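Local coordinates for FYVE, RhoGEF and PH domain-containing protein 5 (Homo sapiens, PDB 3MPX) that activates the small GTPase CDC42 by exchanging bound GDP for GTP, and is seen here as the catalytic DH domain together with the first PH domain, at residues A[302-307]-A[323-328]; A[258-263]-A[272-277]; A[173-178]-A[223-228]. All blocks are in the same frame, centred on the assembly; numbering follows the deposited sequence.

Interaction 1: residues A[302-307]-A[323-328]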
ATOM      1  N   VAL A 302      22.764  24.917  19.257  1.00 46.12           N
ATOM      2  CA  VAL A 302      21.776  23.929  18.802  1.00 44.96           C
ATOM      3  C   VAL A 302      20.673  23.781  19.872  1.00 46.97           C
ATOM      4  O   VAL A 302      20.620  22.760  20.569  1.00 46.12           O
ATOM      5  CB  VAL A 302      22.383  22.554  18.392  1.00 48.62           C
ATOM      6  CG1 VAL A 302      21.325  21.640  17.768  1.00 48.09           C
ATOM      7  CG2 VAL A 302      23.576  22.719  17.460  1.00 48.45           C
ATOM      8  N   PRO A 303      19.791  24.781  20.053  1.00 43.26           N
ATOM      9  CA  PRO A 303      18.697  24.593  21.015  1.00 43.12           C
ATOM     10  C   PRO A 303      17.673  23.621  20.425  1.00 46.54           C
ATOM     11  O   PRO A 303      17.547  23.528  19.189  1.00 45.54           O
ATOM     12  CB  PRO A 303      18.126  25.999  21.194  1.00 44.96           C
ATOM     13  CG  PRO A 303      18.426  26.693  19.928  1.00 49.78           C
ATOM     14  CD  PRO A 303      19.660  26.063  19.329  1.00 45.17           C
ATOM     15  N   TYR A 304      16.937  22.904  21.311  1.00 42.41           N
ATOM     16  CA  TYR A 304      15.923  21.900  20.940  1.00 41.56           C
ATOM     17  C   TYR A 304      16.609  20.811  20.084  1.00 44.37           C
ATOM     18  O   TYR A 304      16.282  20.639  18.910  1.00 44.14           O
ATOM     19  CB  TYR A 304      14.678  22.542  20.240  1.00 41.94           C
ATOM     20  CG  TYR A 304      14.455  24.016  20.536  1.00 42.34           C
ATOM     21  CD1 TYR A 304      14.039  24.442  21.795  1.00 43.93           C
ATOM     22  CD2 TYR A 304      14.674  24.983  19.561  1.00 42.68           C
ATOM     23  CE1 TYR A 304      13.832  25.794  22.072  1.00 43.35           C
ATOM     24  CE2 TYR A 304      14.500  26.338  19.835  1.00 43.55           C
ATOM     25  CZ  TYR A 304      14.065  26.740  21.087  1.00 49.28           C
ATOM     26  OH  TYR A 304      13.876  28.078  21.350  1.00 48.51           O
ATOM     27  N   ALA A 305      17.604  20.123  20.681  1.00 40.02           N
ATOM     28  CA  ALA A 305      18.455  19.129  20.018  1.00 39.83           C
ATOM     29  C   ALA A 305      18.027  17.662  20.228  1.00 44.29           C
ATOM     30  O   ALA A 305      17.714  17.238  21.344  1.00 44.85           O
ATOM     31  CB  ALA A 305      19.899  19.313  20.460  1.00 40.32           C
ATOM     32  N   LEU A 306      18.061  16.888  19.135  1.00 39.92           N
ATOM     33  CA  LEU A 306      17.707  15.471  19.120  1.00 39.38           C
ATOM     34  C   LEU A 306      18.867  14.610  18.559  1.00 42.20           C
ATOM     35  O   LEU A 306      19.316  14.821  17.425  1.00 40.59           O
ATOM     36  CB  LEU A 306      16.402  15.265  18.318  1.00 39.27           C
ATOM     37  CG  LEU A 306      15.657  13.936  18.490  1.00 43.59           C
ATOM     38  CD1 LEU A 306      14.960  13.833  19.873  1.00 43.29           C
ATOM     39  CD2 LEU A 306      14.633  13.786  17.412  1.00 46.97           C
ATOM     40  N   LYS A 307      19.364  13.668  19.390  1.00 39.02           N
ATOM     41  CA  LYS A 307      20.449  12.756  19.041  1.00 39.56           C
ATOM     42  C   LYS A 307      19.926  11.315  18.993  1.00 46.05           C
ATOM     43  O   LYS A 307      19.694  10.692  20.036  1.00 46.31           O
ATOM     44  CB  LYS A 307      21.632  12.897  20.015  1.00 42.20           C
ATOM     45  N   ALA A 323       9.111  21.467  22.726  1.00 42.27           N
ATOM     46  CA  ALA A 323       7.907  20.633  22.743  1.00 42.04           C
ATOM     47  C   ALA A 323       7.934  19.712  21.510  1.00 48.06           C
ATOM     48  O   ALA A 323       7.553  18.546  21.627  1.00 48.02           O
ATOM     49  CB  ALA A 323       6.664  21.505  22.730  1.00 42.41           C
ATOM     50  N   GLU A 324       8.414  20.235  20.337  1.00 44.90           N
ATOM     51  CA  GLU A 324       8.589  19.482  19.088  1.00 44.31           C
ATOM     52  C   GLU A 324       9.661  18.422  19.345  1.00 49.94           C
ATOM     53  O   GLU A 324       9.463  17.258  18.984  1.00 49.72           O
ATOM     54  CB  GLU A 324       9.023  20.408  17.938  1.00 45.25           C
ATOM     55  CG  GLU A 324       9.002  19.734  16.575  1.00 51.56           C
ATOM     56  CD  GLU A 324       9.589  20.559  15.449  1.00 65.83           C
ATOM     57  N   ARG A 325      10.774  18.831  20.014  1.00 46.86           N
ATOM     58  CA  ARG A 325      11.902  17.979  20.408  1.00 46.47           C
ATOM     59  C   ARG A 325      11.444  16.870  21.369  1.00 50.99           C
ATOM     60  O   ARG A 325      11.897  15.732  21.251  1.00 50.97           O
ATOM     61  CB  ARG A 325      13.017  18.831  21.048  1.00 44.58           C
ATOM     62  CG  ARG A 325      14.289  18.056  21.372  1.00 48.85           C
ATOM     63  CD  ARG A 325      14.578  18.002  22.860  1.00 47.65           C
ATOM     64  NE  ARG A 325      15.191  19.244  23.323  1.00 52.99           N
ATOM     65  CZ  ARG A 325      14.671  20.036  24.253  1.00 72.28           C
ATOM     66  NH1 ARG A 325      15.282  21.166  24.586  1.00 66.81           N
ATOM     67  NH2 ARG A 325      13.541  19.701  24.866  1.00 56.79           N
ATOM     68  N   ASP A 326      10.545  17.202  22.303  1.00 48.02           N
ATOM     69  CA  ASP A 326      10.026  16.242  23.273  1.00 48.19           C
ATOM     70  C   ASP A 326       8.853  15.424  22.714  1.00 52.40           C
ATOM     71  O   ASP A 326       8.568  14.351  23.254  1.00 52.98           O
ATOM     72  CB  ASP A 326       9.658  16.941  24.589  1.00 50.23           C
ATOM     73  CG  ASP A 326      10.866  17.437  25.371  1.00 61.67           C
ATOM     74  OD1 ASP A 326      12.013  17.184  24.925  1.00 62.40           O
ATOM     75  OD2 ASP A 326      10.668  18.083  26.425  1.00 67.65           O
ATOM     76  N   GLU A 327       8.202  15.899  21.618  1.00 47.56           N
ATOM     77  CA  GLU A 327       7.127  15.165  20.941  1.00 46.46           C
ATOM     78  C   GLU A 327       7.768  13.939  20.285  1.00 47.90           C
ATOM     79  O   GLU A 327       7.341  12.815  20.542  1.00 47.43           O
ATOM     80  CB  GLU A 327       6.415  16.041  19.892  1.00 47.86           C
ATOM     81  N   TRP A 328       8.847  14.165  19.510  1.00 42.79           N
ATOM     82  CA  TRP A 328       9.635  13.134  18.844  1.00 41.87           C
ATOM     83  C   TRP A 328      10.321  12.223  19.858  1.00 45.39           C
ATOM     84  O   TRP A 328      10.348  11.010  19.651  1.00 45.54           O
ATOM     85  CB  TRP A 328      10.685  13.764  17.915  1.00 40.33           C
ATOM     86  CG  TRP A 328      10.136  14.183  16.582  1.00 41.44           C
ATOM     87  CD1 TRP A 328       9.741  15.435  16.212  1.00 44.24           C
ATOM     88  CD2 TRP A 328       9.911  13.336  15.443  1.00 41.46           C
ATOM     89  NE1 TRP A 328       9.286  15.424  14.911  1.00 43.51           N
ATOM     90  CE2 TRP A 328       9.376  14.147  14.417  1.00 45.23           C
ATOM     91  CE3 TRP A 328      10.118  11.967  15.186  1.00 42.61           C
ATOM     92  CZ2 TRP A 328       9.043  13.634  13.157  1.00 44.68           C
ATOM     93  CZ3 TRP A 328       9.793  11.462  13.936  1.00 43.89           C
ATOM     94  CH2 TRP A 328       9.264  12.290  12.938  1.00 44.59           C
TER

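Interaction 2: residues A[258-263]-A[272-277]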
ATOM      1  N   ARG A 258      22.340  24.655   8.771  1.00 37.66           N
ATOM      2  CA  ARG A 258      21.103  23.939   9.094  1.00 35.46           C
ATOM      3  C   ARG A 258      20.360  23.576   7.800  1.00 37.45           C
ATOM      4  O   ARG A 258      19.901  24.471   7.070  1.00 36.91           O
ATOM      5  CB  ARG A 258      20.226  24.763  10.055  1.00 32.72           C
ATOM      6  N   ARG A 259      20.316  22.258   7.487  1.00 32.32           N
ATOM      7  CA  ARG A 259      19.667  21.710   6.286  1.00 31.32           C
ATOM      8  C   ARG A 259      18.459  20.844   6.660  1.00 34.64           C
ATOM      9  O   ARG A 259      18.561  20.036   7.587  1.00 35.13           O
ATOM     10  CB  ARG A 259      20.664  20.932   5.411  1.00 28.89           C
ATOM     11  CG  ARG A 259      21.392  21.820   4.407  1.00 32.75           C
ATOM     12  N   PRO A 260      17.301  21.013   5.975  1.00 29.57           N
ATOM     13  CA  PRO A 260      16.097  20.248   6.352  1.00 28.94           C
ATOM     14  C   PRO A 260      16.091  18.761   5.980  1.00 31.89           C
ATOM     15  O   PRO A 260      16.448  18.378   4.855  1.00 31.04           O
ATOM     16  CB  PRO A 260      14.984  20.974   5.607  1.00 30.68           C
ATOM     17  CG  PRO A 260      15.641  21.554   4.412  1.00 35.03           C
ATOM     18  CD  PRO A 260      17.015  21.955   4.873  1.00 30.82           C
ATOM     19  N   ARG A 261      15.633  17.929   6.926  1.00 27.73           N
ATOM     20  CA  ARG A 261      15.511  16.488   6.727  1.00 27.56           C
ATOM     21  C   ARG A 261      14.114  16.028   7.179  1.00 30.51           C
ATOM     22  O   ARG A 261      13.749  16.245   8.346  1.00 31.14           O
ATOM     23  CB  ARG A 261      16.628  15.697   7.461  1.00 28.49           C
ATOM     24  CG  ARG A 261      18.070  16.000   7.018  1.00 42.15           C
ATOM     25  CD  ARG A 261      18.457  15.445   5.651  1.00 50.29           C
ATOM     26  NE  ARG A 261      18.566  16.488   4.622  1.00 53.06           N
ATOM     27  CZ  ARG A 261      19.710  17.036   4.215  1.00 58.96           C
ATOM     28  NH1 ARG A 261      20.868  16.650   4.746  1.00 32.30           N
ATOM     29  NH2 ARG A 261      19.708  17.968   3.263  1.00 44.45           N
ATOM     30  N   HIS A 262      13.336  15.407   6.258  1.00 23.75           N
ATOM     31  CA  HIS A 262      11.995  14.927   6.572  1.00 22.77           C
ATOM     32  C   HIS A 262      12.056  13.497   7.056  1.00 26.07           C
ATOM     33  O   HIS A 262      12.592  12.653   6.349  1.00 26.73           O
ATOM     34  CB  HIS A 262      11.037  15.088   5.381  1.00 23.70           C
ATOM     35  CG  HIS A 262       9.610  14.911   5.776  1.00 27.09           C
ATOM     36  ND1 HIS A 262       8.870  15.964   6.276  1.00 28.66           N
ATOM     37  CD2 HIS A 262       8.866  13.778   5.840  1.00 28.95           C
ATOM     38  CE1 HIS A 262       7.691  15.453   6.586  1.00 28.26           C
ATOM     39  NE2 HIS A 262       7.643  14.138   6.343  1.00 28.62           N
ATOM     40  N   LEU A 263      11.493  13.216   8.251  1.00 21.82           N
ATOM     41  CA  LEU A 263      11.543  11.895   8.900  1.00 21.44           C
ATOM     42  C   LEU A 263      10.255  11.062   8.876  1.00 24.83           C
ATOM     43  O   LEU A 263       9.253  11.489   9.460  1.00 25.79           O
ATOM     44  CB  LEU A 263      11.931  12.044  10.398  1.00 21.52           C
ATOM     45  CG  LEU A 263      13.220  12.754  10.824  1.00 26.03           C
ATOM     46  CD1 LEU A 263      13.510  12.448  12.254  1.00 25.82           C
ATOM     47  CD2 LEU A 263      14.417  12.332   9.985  1.00 29.37           C
ATOM     48  N   TYR A 272      14.947   8.532   6.640  1.00 32.42           N
ATOM     49  CA  TYR A 272      15.665   9.798   6.772  1.00 31.69           C
ATOM     50  C   TYR A 272      15.711  10.352   5.378  1.00 29.83           C
ATOM     51  O   TYR A 272      16.353   9.761   4.506  1.00 29.88           O
ATOM     52  CB  TYR A 272      17.078   9.519   7.315  1.00 34.75           C
ATOM     53  CG  TYR A 272      17.868  10.743   7.713  1.00 38.26           C
ATOM     54  CD1 TYR A 272      18.949  11.179   6.949  1.00 40.13           C
ATOM     55  CD2 TYR A 272      17.599  11.411   8.901  1.00 39.66           C
ATOM     56  CE1 TYR A 272      19.713  12.279   7.337  1.00 40.55           C
ATOM     57  CE2 TYR A 272      18.335  12.525   9.285  1.00 41.28           C
ATOM     58  CZ  TYR A 272      19.402  12.946   8.508  1.00 50.24           C
ATOM     59  OH  TYR A 272      20.133  14.036   8.912  1.00 53.96           O
ATOM     60  N   THR A 273      14.933  11.403   5.121  1.00 22.87           N
ATOM     61  CA  THR A 273      14.812  11.936   3.764  1.00 22.15           C
ATOM     62  C   THR A 273      15.189  13.444   3.681  1.00 25.97           C
ATOM     63  O   THR A 273      15.635  14.041   4.666  1.00 24.57           O
ATOM     64  CB  THR A 273      13.372  11.639   3.139  1.00 21.47           C
ATOM     65  OG1 THR A 273      12.426  12.635   3.514  1.00 16.81           O
ATOM     66  CG2 THR A 273      12.808  10.272   3.493  1.00 14.86           C
ATOM     67  N   TYR A 274      15.026  14.022   2.469  1.00 22.01           N
ATOM     68  CA  TYR A 274      15.203  15.427   2.163  1.00 21.53           C
ATOM     69  C   TYR A 274      13.950  15.910   1.408  1.00 28.85           C
ATOM     70  O   TYR A 274      13.650  15.411   0.307  1.00 29.69           O
ATOM     71  CB  TYR A 274      16.470  15.708   1.336  1.00 21.49           C
ATOM     72  CG  TYR A 274      16.425  17.062   0.654  1.00 22.21           C
ATOM     73  CD1 TYR A 274      16.515  18.244   1.392  1.00 25.03           C
ATOM     74  CD2 TYR A 274      16.248  17.166  -0.723  1.00 22.20           C
ATOM     75  CE1 TYR A 274      16.435  19.495   0.775  1.00 26.23           C
ATOM     76  CE2 TYR A 274      16.145  18.411  -1.350  1.00 22.98           C
ATOM     77  CZ  TYR A 274      16.255  19.573  -0.598  1.00 29.97           C
ATOM     78  OH  TYR A 274      16.196  20.802  -1.205  1.00 28.17           O
ATOM     79  N   PRO A 275      13.252  16.931   1.940  1.00 24.86           N
ATOM     80  CA  PRO A 275      12.063  17.428   1.239  1.00 24.60           C
ATOM     81  C   PRO A 275      12.375  18.271   0.008  1.00 27.91           C
ATOM     82  O   PRO A 275      13.016  19.312   0.112  1.00 28.03           O
ATOM     83  CB  PRO A 275      11.311  18.224   2.310  1.00 26.50           C
ATOM     84  CG  PRO A 275      12.293  18.510   3.369  1.00 31.06           C
ATOM     85  CD  PRO A 275      13.471  17.623   3.225  1.00 26.54           C
ATOM     86  N   GLN A 276      11.883  17.833  -1.151  1.00 24.46           N
ATOM     87  CA  GLN A 276      12.057  18.540  -2.429  1.00 24.68           C
ATOM     88  C   GLN A 276      10.883  19.497  -2.736  1.00 30.56           C
ATOM     89  O   GLN A 276       9.805  19.345  -2.160  1.00 30.92           O
ATOM     90  CB  GLN A 276      12.263  17.544  -3.592  1.00 25.55           C
ATOM     91  CG  GLN A 276      13.512  16.673  -3.463  1.00 30.30           C
ATOM     92  CD  GLN A 276      13.492  15.452  -4.361  1.00 53.27           C
ATOM     93  OE1 GLN A 276      13.889  14.349  -3.954  1.00 52.17           O
ATOM     94  NE2 GLN A 276      13.060  15.617  -5.611  1.00 38.06           N
ATOM     95  N   LYS A 277      11.100  20.467  -3.665  1.00 28.74           N
ATOM     96  CA  LYS A 277      10.126  21.467  -4.154  1.00 29.15           C
ATOM     97  C   LYS A 277       8.840  20.821  -4.719  1.00 34.37           C
ATOM     98  O   LYS A 277       7.782  21.444  -4.704  1.00 33.27           O
ATOM     99  CB  LYS A 277      10.783  22.358  -5.223  1.00 31.05           C
TER

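Interaction 3: residues A[173-178]-A[223-228]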
ATOM      1  N   LEU A 173      -5.611  -0.791  -5.024  1.00  8.16           N
ATOM      2  CA  LEU A 173      -6.579   0.287  -4.933  1.00  6.82           C
ATOM      3  C   LEU A 173      -5.923   1.608  -4.513  1.00  9.64           C
ATOM      4  O   LEU A 173      -6.232   2.637  -5.102  1.00  8.51           O
ATOM      5  CB  LEU A 173      -7.723  -0.112  -3.985  1.00  6.61           C
ATOM      6  CG  LEU A 173      -8.551  -1.362  -4.375  1.00 10.11           C
ATOM      7  CD1 LEU A 173      -9.612  -1.655  -3.335  1.00  9.56           C
ATOM      8  CD2 LEU A 173      -9.191  -1.224  -5.779  1.00  9.66           C
ATOM      9  N   PHE A 174      -4.979   1.575  -3.550  1.00  7.17           N
ATOM     10  CA  PHE A 174      -4.251   2.775  -3.099  1.00  7.46           C
ATOM     11  C   PHE A 174      -3.223   3.234  -4.183  1.00 14.23           C
ATOM     12  O   PHE A 174      -2.944   4.429  -4.313  1.00 15.03           O
ATOM     13  CB  PHE A 174      -3.599   2.545  -1.721  1.00  8.73           C
ATOM     14  CG  PHE A 174      -4.581   2.129  -0.640  1.00 10.18           C
ATOM     15  CD1 PHE A 174      -5.513   3.031  -0.131  1.00 11.46           C
ATOM     16  CD2 PHE A 174      -4.554   0.842  -0.107  1.00 12.84           C
ATOM     17  CE1 PHE A 174      -6.424   2.643   0.864  1.00 11.82           C
ATOM     18  CE2 PHE A 174      -5.471   0.459   0.894  1.00 15.25           C
ATOM     19  CZ  PHE A 174      -6.406   1.363   1.364  1.00 11.59           C
ATOM     20  N   GLN A 175      -2.739   2.278  -5.003  1.00  9.81           N
ATOM     21  CA  GLN A 175      -1.849   2.495  -6.127  1.00  8.90           C
ATOM     22  C   GLN A 175      -2.568   3.245  -7.246  1.00 13.66           C
ATOM     23  O   GLN A 175      -2.008   4.209  -7.772  1.00 13.41           O
ATOM     24  CB  GLN A 175      -1.265   1.163  -6.615  1.00 10.09           C
ATOM     25  CG  GLN A 175      -0.093   0.656  -5.744  1.00  9.28           C
ATOM     26  CD  GLN A 175       0.319  -0.769  -6.041  1.00 21.71           C
ATOM     27  OE1 GLN A 175      -0.057  -1.371  -7.050  1.00 17.65           O
ATOM     28  NE2 GLN A 175       1.094  -1.357  -5.150  1.00 14.08           N
ATOM     29  N   TYR A 176      -3.826   2.862  -7.578  1.00 11.56           N
ATOM     30  CA  TYR A 176      -4.607   3.572  -8.602  1.00 11.39           C
ATOM     31  C   TYR A 176      -4.772   5.042  -8.159  1.00 16.61           C
ATOM     32  O   TYR A 176      -4.506   5.942  -8.944  1.00 17.51           O
ATOM     33  CB  TYR A 176      -5.988   2.942  -8.795  1.00 12.89           C
ATOM     34  CG  TYR A 176      -6.039   1.565  -9.424  1.00 15.26           C
ATOM     35  CD1 TYR A 176      -5.146   1.200 -10.431  1.00 16.84           C
ATOM     36  CD2 TYR A 176      -7.065   0.677  -9.116  1.00 16.43           C
ATOM     37  CE1 TYR A 176      -5.220  -0.049 -11.045  1.00 16.65           C
ATOM     38  CE2 TYR A 176      -7.150  -0.573  -9.725  1.00 17.57           C
ATOM     39  CZ  TYR A 176      -6.212  -0.940 -10.672  1.00 25.19           C
ATOM     40  OH  TYR A 176      -6.292  -2.182 -11.247  1.00 28.08           O
ATOM     41  N   GLN A 177      -5.123   5.272  -6.873  1.00 11.72           N
ATOM     42  CA  GLN A 177      -5.237   6.589  -6.248  1.00  9.74           C
ATOM     43  C   GLN A 177      -3.974   7.413  -6.434  1.00 12.87           C
ATOM     44  O   GLN A 177      -4.069   8.510  -6.968  1.00 12.82           O
ATOM     45  CB  GLN A 177      -5.552   6.442  -4.765  1.00 10.59           C
ATOM     46  CG  GLN A 177      -7.029   6.166  -4.510  1.00 29.33           C
ATOM     47  CD  GLN A 177      -7.406   6.023  -3.051  1.00 61.49           C
ATOM     48  OE1 GLN A 177      -8.567   6.236  -2.687  1.00 59.97           O
ATOM     49  NE2 GLN A 177      -6.462   5.631  -2.181  1.00 54.92           N
ATOM     50  N   VAL A 178      -2.787   6.874  -6.089  1.00  9.72           N
ATOM     51  CA  VAL A 178      -1.535   7.635  -6.250  1.00 10.18           C
ATOM     52  C   VAL A 178      -1.192   7.856  -7.742  1.00 16.43           C
ATOM     53  O   VAL A 178      -0.845   8.976  -8.110  1.00 16.01           O
ATOM     54  CB  VAL A 178      -0.300   7.131  -5.429  1.00 13.15           C
ATOM     55  CG1 VAL A 178      -0.641   6.925  -3.966  1.00 12.35           C
ATOM     56  CG2 VAL A 178       0.325   5.871  -6.012  1.00 12.98           C
ATOM     57  N   LYS A 223      -1.115   4.587   4.356  1.00 14.29           N
ATOM     58  CA  LYS A 223       0.057   5.400   4.719  1.00 14.76           C
ATOM     59  C   LYS A 223       1.300   4.944   3.970  1.00 18.83           C
ATOM     60  O   LYS A 223       1.921   5.762   3.292  1.00 18.11           O
ATOM     61  CB  LYS A 223       0.323   5.412   6.238  1.00 17.84           C
ATOM     62  CG  LYS A 223      -0.578   6.365   7.021  1.00 36.66           C
ATOM     63  CD  LYS A 223      -0.514   6.146   8.537  1.00 46.81           C
ATOM     64  CE  LYS A 223      -1.452   5.086   9.076  1.00 57.43           C
ATOM     65  NZ  LYS A 223      -0.958   4.496  10.354  1.00 66.87           N
ATOM     66  N   LEU A 224       1.588   3.616   4.003  1.00 15.27           N
ATOM     67  CA  LEU A 224       2.764   3.022   3.370  1.00 14.54           C
ATOM     68  C   LEU A 224       2.725   3.115   1.848  1.00 19.29           C
ATOM     69  O   LEU A 224       3.796   3.285   1.241  1.00 19.06           O
ATOM     70  CB  LEU A 224       3.011   1.577   3.840  1.00 14.27           C
ATOM     71  CG  LEU A 224       3.044   1.305   5.390  1.00 18.06           C
ATOM     72  CD1 LEU A 224       3.507  -0.121   5.690  1.00 18.05           C
ATOM     73  CD2 LEU A 224       3.886   2.340   6.176  1.00 14.15           C
ATOM     74  N   VAL A 225       1.514   3.076   1.222  1.00 16.07           N
ATOM     75  CA  VAL A 225       1.437   3.202  -0.242  1.00 16.58           C
ATOM     76  C   VAL A 225       1.760   4.661  -0.646  1.00 21.74           C
ATOM     77  O   VAL A 225       2.558   4.884  -1.579  1.00 22.36           O
ATOM     78  CB  VAL A 225       0.130   2.659  -0.874  1.00 21.35           C
ATOM     79  CG1 VAL A 225       0.009   3.073  -2.340  1.00 21.92           C
ATOM     80  CG2 VAL A 225       0.049   1.133  -0.760  1.00 21.15           C
ATOM     81  N   HIS A 226       1.207   5.645   0.102  1.00 16.22           N
ATOM     82  CA  HIS A 226       1.462   7.056  -0.176  1.00 14.08           C
ATOM     83  C   HIS A 226       2.916   7.467   0.151  1.00 19.28           C
ATOM     84  O   HIS A 226       3.496   8.254  -0.617  1.00 19.33           O
ATOM     85  CB  HIS A 226       0.443   7.934   0.530  1.00 13.12           C
ATOM     86  CG  HIS A 226      -0.909   7.864  -0.103  1.00 15.48           C
ATOM     87  ND1 HIS A 226      -1.227   8.634  -1.209  1.00 16.75           N
ATOM     88  CD2 HIS A 226      -1.983   7.106   0.225  1.00 16.67           C
ATOM     89  CE1 HIS A 226      -2.481   8.321  -1.518  1.00 15.80           C
ATOM     90  NE2 HIS A 226      -2.978   7.408  -0.682  1.00 16.14           N
ATOM     91  N   ILE A 227       3.516   6.887   1.234  1.00 15.09           N
ATOM     92  CA  ILE A 227       4.903   7.160   1.658  1.00 15.50           C
ATOM     93  C   ILE A 227       5.893   6.550   0.668  1.00 24.31           C
ATOM     94  O   ILE A 227       6.892   7.194   0.363  1.00 25.97           O
ATOM     95  CB  ILE A 227       5.196   6.754   3.140  1.00 17.84           C
ATOM     96  CG1 ILE A 227       4.437   7.672   4.109  1.00 16.53           C
ATOM     97  CG2 ILE A 227       6.703   6.745   3.495  1.00 17.76           C
ATOM     98  CD1 ILE A 227       4.191   7.064   5.302  1.00 18.34           C
ATOM     99  N   GLU A 228       5.621   5.340   0.141  1.00 22.20           N
ATOM    100  CA  GLU A 228       6.509   4.736  -0.854  1.00 21.53           C
ATOM    101  C   GLU A 228       6.571   5.651  -2.079  1.00 26.34           C
ATOM    102  O   GLU A 228       7.645   6.102  -2.433  1.00 26.23           O
ATOM    103  CB  GLU A 228       6.059   3.308  -1.227  1.00 22.52           C
TER

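Interaction 1: residues A[302-307]-A[323-328]
Arg325 lies across the backbone of Tyr304 and Ala305, the main contact between the start of strand 305-309, with the residue before it, and the C-terminal helix that closes one end of the beta-barrel of the first PH domain. The whole side chain, from CB to the guanidinium, rests against this backbone. CG of Arg325 sits 3.5 Å from the carbonyl O of Ala305, with CD close by on the same oxygen, and further out NE of Arg325 comes within 3.6 Å of CA of Tyr304, which NH1 also approaches. With its CG anti to the backbone N (chi1 -175°) the arginine leaves the helix toward the strand, and bends at chi2 and chi3 then carry the guanidinium along the Tyr304-Ala305 peptide, whose N lies near the guanidinium plane at its edge. A smaller apolar contact lies on the side facing the barrel interior, where CD2 of Leu306 approaches CB of Trp328 at 4.0 Å, the two side chains roughly perpendicular. CD1 of Leu306 meets the backbone O of Arg325.

Strand 314-318 supports this region through backbone hydrogen bonds of Leu306 with Leu317, and Tyr304 is likewise bonded to Ala319. Leu306 also packs on Leu250, and Trp328 on Leu263 and Leu265, so both side chains belong to the barrel core. The far end of Arg325 is steadied by Asp326, which has a second salt-bridge partner in Arg296. Between the helix neighbours, NH2 of Arg325 donates to OD1 of Asp326 at 2.9 Å, with the carboxylate oxygen nearly in the guanidinium plane but approached from above the carboxylate's own plane.

Interaction 2: residues A[258-263]-A[272-277]
Strands 258-263 and 272-275 run antiparallel but strongly twisted, their segment axes 124° apart, with Leu263 and Tyr272 forming a non-hydrogen-bonded pair and His262 and Thr273 joined through their backbones. His262 O takes two donors from Thr273: the backbone N at 2.9 Å and OG1 at 2.8 Å, which arrive from opposite faces of the carbonyl plane. The return bond from His262 N to Thr273 O is weak. The threonine hydroxyl stands between its own N and carbonyl carbon (chi1 85°), a position that turns it back onto the neighbouring strand.

Leu263 runs alongside Tyr272 in the same direction, with CD2 of the leucine 3.5 Å from CD2 of the ring. The methylenes of Arg261 pack on the rest of that ring, CG of Arg261 coming to 3.4 Å from OH of Tyr272, while the guanidinium goes on toward Tyr274, where its NH2 lies near CD1. Folding back on itself, Arg261 also makes a weak bond from NE to Pro260 O. That same carbonyl oxygen meets the edge of the Tyr274 ring, in its plane, 3.5 Å from CD1 of Tyr274. The imidazole of His262 is held by Thr249 and Glu247 and stacks on Tyr281. Inside the barrel, Leu263 and Tyr272 both meet Leu317 of strand 314-318. The strongly twisted antiparallel hairpin, the second of the domain, is characteristic of the N-terminal sheet of a PH domain.

Interaction 3: residues A[173-178]-A[223-228]
Val225 places CG1 anti to its backbone N (chi1 169°), directing this methyl at Phe174, while Val178 has CG1 anti to its carbonyl carbon (chi1 -50°), which turns this methyl over the imidazole of His226. These side chains join helix 162-184 of the helical DH domain to helix 218-230, which leads toward the PH domain. The short segments run in roughly the same direction, crossing at -39° with their axes 9.5 Å apart.

At the centre, CG1 of Val225 packs 3.7 Å from CB of Phe174, and the phenyl ring itself leads off to one side, where the side chain touches Leu221 and Gln222 of the same partner helix. The valine methyl therefore meets the base of the phenylalanine rather than its ring. Nearby, CG1 of Val225 also reaches CG of Gln175 at 4.2 Å; the amide of Gln175 is engaged by Arg172 through its OE1.

One turn further along, CG1 of Val178 is the meeting point of both partner residues. It lies 4.2 Å from CG1 of Val225 and also covers one face of the His226 imidazole, its closest approach there being 3.3 Å to ND1 of His226. Gln177 stands at the edge of that ring, with its amide plane turned away from the ring plane; OE1 of Gln177 is bonded to Thr208 of helix 192-214, which ties this side chain to the DH helices.

Beyond the contact, Leu224 and Ile227 pack on Phe244 of strand 244-254, so helix 218-230 has the DH helices on one side and Phe244 of the PH domain on another. On its DH-facing side, NE2 of His226 and NE2 of Gln177 remain 4.2 Å apart.

How the interactions relate
Interactions 1 and 2 lie in the first PH domain and reach the same sheet; their centres are 16 Å apart, and they touch where CH2 of Trp328 packs 3.6 Å from O of Leu263. Interaction 3 stands away from both, joining the DH bundle to helix 218-230, with nearest atoms about 7 Å from interaction 2 and about 11 Å from interaction 1. Interaction 1 is a buried contact, whereas the other two are partly buried. Their chemistry follows their place: interstrand hydrogen bonds in 258-263 with 272-277, an arginine side chain laid along strand backbone in 302-307 with 323-328, and side-chain packing between helices in 173-178 with 223-228.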